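Local atomic coordinates of FMN Adenylyltransferase (Candida glabrata, PDB entry 3FWK), a protein that catalyses the transfer of an adenylyl group from ATP to FMN, the last step of FAD biosynthesis. Residues K69-L77 with I205-I216. Numbering follows the deposited sequence.
Sequences KDCQVLLLL and IWSFLLYSNEPI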
# COMPACT_ATOMS: atom_id res chain seq x y z
N LYS A 69 3.01 -1.58 -0.89
CA LYS A 69 2.36 -0.96 -2.05
C LYS A 69 0.83 -1.05 -1.98
O LYS A 69 0.15 -0.12 -2.42
CB LYS A 69 2.94 -1.59 -3.32
CG LYS A 69 2.66 -3.08 -3.43
CD LYS A 69 3.44 -3.72 -4.57
CE LYS A 69 3.01 -5.16 -4.81
NZ LYS A 69 3.41 -6.12 -3.72
N ASP A 70 0.29 -2.16 -1.48
CA ASP A 70 -1.17 -2.30 -1.44
C ASP A 70 -1.79 -1.33 -0.43
O ASP A 70 -2.76 -0.60 -0.72
CB ASP A 70 -1.60 -3.72 -1.06
CG ASP A 70 -1.17 -4.77 -2.06
OD1 ASP A 70 -0.91 -4.48 -3.24
OD2 ASP A 70 -1.15 -5.95 -1.60
N CYS A 71 -1.24 -1.29 0.78
CA CYS A 71 -1.70 -0.34 1.76
C CYS A 71 -1.52 1.08 1.31
O CYS A 71 -2.35 1.93 1.64
CB CYS A 71 -0.95 -0.56 3.10
SG CYS A 71 -1.59 -1.95 4.05
N GLN A 72 -0.42 1.37 0.60
CA GLN A 72 -0.22 2.73 0.14
C GLN A 72 -1.26 3.14 -0.91
O GLN A 72 -1.83 4.23 -0.83
CB GLN A 72 1.20 2.93 -0.37
CG GLN A 72 1.44 4.44 -0.62
CD GLN A 72 2.83 4.77 -1.00
OE1 GLN A 72 3.65 3.88 -1.23
NE2 GLN A 72 3.11 6.07 -1.10
N VAL A 73 -1.50 2.29 -1.91
CA VAL A 73 -2.56 2.59 -2.87
C VAL A 73 -3.86 2.82 -2.13
O VAL A 73 -4.60 3.78 -2.40
CB VAL A 73 -2.69 1.46 -3.92
CG1 VAL A 73 -4.04 1.61 -4.69
CG2 VAL A 73 -1.52 1.47 -4.86
N LEU A 74 -4.20 1.92 -1.21
CA LEU A 74 -5.47 2.07 -0.52
C LEU A 74 -5.53 3.34 0.31
O LEU A 74 -6.57 3.99 0.38
CB LEU A 74 -5.75 0.84 0.33
CG LEU A 74 -7.10 0.86 1.07
CD1 LEU A 74 -8.30 1.06 0.09
CD2 LEU A 74 -7.27 -0.44 1.81
N LEU A 75 -4.41 3.72 0.94
CA LEU A 75 -4.42 4.96 1.72
C LEU A 75 -4.66 6.17 0.79
O LEU A 75 -5.41 7.08 1.15
CB LEU A 75 -3.09 5.11 2.44
CG LEU A 75 -2.96 6.38 3.31
CD1 LEU A 75 -4.02 6.49 4.38
CD2 LEU A 75 -1.53 6.40 3.93
N LEU A 76 -4.00 6.21 -0.38
CA LEU A 76 -4.26 7.31 -1.31
C LEU A 76 -5.73 7.36 -1.70
O LEU A 76 -6.33 8.42 -1.75
CB LEU A 76 -3.39 7.14 -2.55
CG LEU A 76 -1.87 7.17 -2.34
CD1 LEU A 76 -1.15 7.03 -3.67
CD2 LEU A 76 -1.38 8.40 -1.53
N LEU A 77 -6.33 6.19 -2.01
CA LEU A 77 -7.73 6.16 -2.37
C LEU A 77 -8.65 6.53 -1.21
O LEU A 77 -9.69 7.17 -1.42
CB LEU A 77 -8.09 4.80 -2.95
CG LEU A 77 -7.37 4.47 -4.25
CD1 LEU A 77 -7.60 3.02 -4.61
CD2 LEU A 77 -7.73 5.43 -5.44
N ILE A 205 -2.05 -1.99 -9.20
CA ILE A 205 -1.30 -1.40 -8.10
C ILE A 205 -0.09 -0.61 -8.66
O ILE A 205 0.10 0.55 -8.31
CB ILE A 205 -0.84 -2.50 -7.13
CG1 ILE A 205 -2.03 -3.18 -6.42
CG2 ILE A 205 0.18 -1.92 -6.11
CD1 ILE A 205 -2.76 -2.31 -5.47
N TRP A 206 0.72 -1.23 -9.53
CA TRP A 206 1.89 -0.51 -10.05
C TRP A 206 1.47 0.71 -10.88
O TRP A 206 2.06 1.77 -10.74
CB TRP A 206 2.81 -1.40 -10.87
CG TRP A 206 3.45 -2.56 -10.24
CD1 TRP A 206 3.49 -3.82 -10.71
CD2 TRP A 206 4.28 -2.56 -9.07
NE1 TRP A 206 4.27 -4.62 -9.93
CE2 TRP A 206 4.76 -3.87 -8.91
CE3 TRP A 206 4.67 -1.58 -8.15
CZ2 TRP A 206 5.62 -4.24 -7.88
CZ3 TRP A 206 5.53 -1.95 -7.12
CH2 TRP A 206 5.99 -3.26 -7.00
N SER A 207 0.45 0.55 -11.73
CA SER A 207 0.06 1.65 -12.60
C SER A 207 -0.33 2.89 -11.78
O SER A 207 0.16 4.00 -12.04
CB SER A 207 -1.11 1.23 -13.47
OG SER A 207 -1.54 2.32 -14.27
N PHE A 208 -1.19 2.70 -10.80
CA PHE A 208 -1.67 3.80 -10.01
C PHE A 208 -0.54 4.39 -9.15
O PHE A 208 -0.38 5.61 -9.05
CB PHE A 208 -2.84 3.36 -9.17
CG PHE A 208 -3.48 4.50 -8.43
CD1 PHE A 208 -4.27 5.43 -9.10
CD2 PHE A 208 -3.30 4.67 -7.06
CE1 PHE A 208 -4.87 6.48 -8.43
CE2 PHE A 208 -3.90 5.71 -6.37
CZ PHE A 208 -4.68 6.63 -7.06
N LEU A 209 0.23 3.53 -8.50
CA LEU A 209 1.28 4.03 -7.64
C LEU A 209 2.33 4.82 -8.41
O LEU A 209 2.77 5.85 -7.94
CB LEU A 209 1.93 2.88 -6.89
CG LEU A 209 2.63 3.19 -5.56
CD1 LEU A 209 1.74 4.05 -4.62
CD2 LEU A 209 2.98 1.87 -4.88
N LEU A 210 2.71 4.32 -9.57
CA LEU A 210 3.70 5.03 -10.37
C LEU A 210 3.15 6.37 -10.87
O LEU A 210 3.86 7.39 -10.82
CB LEU A 210 4.18 4.15 -11.53
CG LEU A 210 5.04 2.96 -11.12
CD1 LEU A 210 5.13 1.98 -12.26
CD2 LEU A 210 6.45 3.42 -10.67
N TYR A 211 1.91 6.38 -11.34
CA TYR A 211 1.33 7.62 -11.79
C TYR A 211 1.25 8.65 -10.67
O TYR A 211 1.38 9.85 -10.89
CB TYR A 211 -0.08 7.35 -12.34
CG TYR A 211 -0.74 8.65 -12.78
CD1 TYR A 211 -0.41 9.23 -13.99
CD2 TYR A 211 -1.64 9.32 -11.93
CE1 TYR A 211 -0.98 10.44 -14.39
CE2 TYR A 211 -2.19 10.52 -12.32
CZ TYR A 211 -1.83 11.06 -13.51
OH TYR A 211 -2.40 12.29 -13.85
N SER A 212 0.99 8.17 -9.45
CA SER A 212 0.73 9.10 -8.35
C SER A 212 1.91 10.03 -8.07
O SER A 212 1.70 11.11 -7.55
CB SER A 212 0.40 8.34 -7.05
OG SER A 212 1.57 7.77 -6.44
N ASN A 213 3.13 9.58 -8.37
CA ASN A 213 4.34 10.33 -8.06
C ASN A 213 4.50 10.59 -6.57
O ASN A 213 5.20 11.50 -6.18
CB ASN A 213 4.33 11.66 -8.83
CG ASN A 213 5.70 12.28 -8.96
OD1 ASN A 213 6.75 11.63 -8.78
ND2 ASN A 213 5.70 13.54 -9.35
N GLU A 214 3.88 9.75 -5.75
CA GLU A 214 4.12 9.78 -4.30
C GLU A 214 5.38 8.96 -4.02
O GLU A 214 5.67 7.98 -4.71
CB GLU A 214 2.91 9.21 -3.58
CG GLU A 214 1.81 10.20 -3.55
CD GLU A 214 2.17 11.42 -2.69
OE1 GLU A 214 2.30 11.25 -1.48
OE2 GLU A 214 2.40 12.51 -3.23
N PRO A 215 6.11 9.31 -2.95
CA PRO A 215 7.23 8.45 -2.52
C PRO A 215 6.68 7.08 -2.19
O PRO A 215 5.65 6.97 -1.53
CB PRO A 215 7.75 9.16 -1.22
CG PRO A 215 7.29 10.59 -1.38
CD PRO A 215 5.93 10.48 -2.08
N ILE A 216 7.39 6.04 -2.58
CA ILE A 216 7.00 4.68 -2.23
C ILE A 216 8.16 4.01 -1.50
O ILE A 216 9.28 4.55 -1.47
CB ILE A 216 6.60 3.84 -3.45
CG1 ILE A 216 7.80 3.61 -4.37
CG2 ILE A 216 5.45 4.56 -4.22
CD1 ILE A 216 7.47 2.71 -5.56
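Helix 69-77 crosses helix 205-212 at 62°, their axes 10.0 Å apart, and Val73 and Leu209 lie nearest each other where they pass. Leu209 is a knob in a hole formed by Lys69, Gln72, Val73 and Leu76: Leu209 CD2 rests 3.8 Å from Lys69 CB, while Leu209 CD1 reaches the amide carbon of Gln72. Val73 is beta-branched, so its two methyls can face different neighbours. Val73 CG1, anti to the backbone N (chi1 165°), meets Phe208 CD2 at 3.9 Å, and Val73 CG2 faces the CG2 methyl of Ile205. Farther along, Leu76 CD1 and Leu77 CD2 approach the Phe208 ring obliquely, the latter 3.7 Å from Phe208 CZ, and Ile39 of helix 31-50 also touches this phenylalanine. At the other end the aliphatic part of Lys69 crosses Ile205 and sets CD over one face of Trp206, a CH-pi contact 3.9 Å from the centroid of the six-membered ring. A bend at the last torsion turns the amine off the extended chain, and NZ binds Thr225 O and forms a salt bridge with Glu300. At the C-terminal end of 205-212, Ser212 OG donates to Leu209 O and accepts from Glu214 N, an ST turn as the chain leaves the helix. The extended side chain of Gln72 then gives NE2 to Pro215 O at 2.7 Å, nearly straight at 169°, with the carbonyl oxygen close to the Gln72 amide plane. Glu214 turns its carboxylate to Arg131 and Tyr132. Within this largely apolar interface, the near-linear bond satisfies the buried Gln72 NE2 and fixes the amide against the loop after helix 205-212, while the charge of the buried Lys69 is probably stabilised by Glu300.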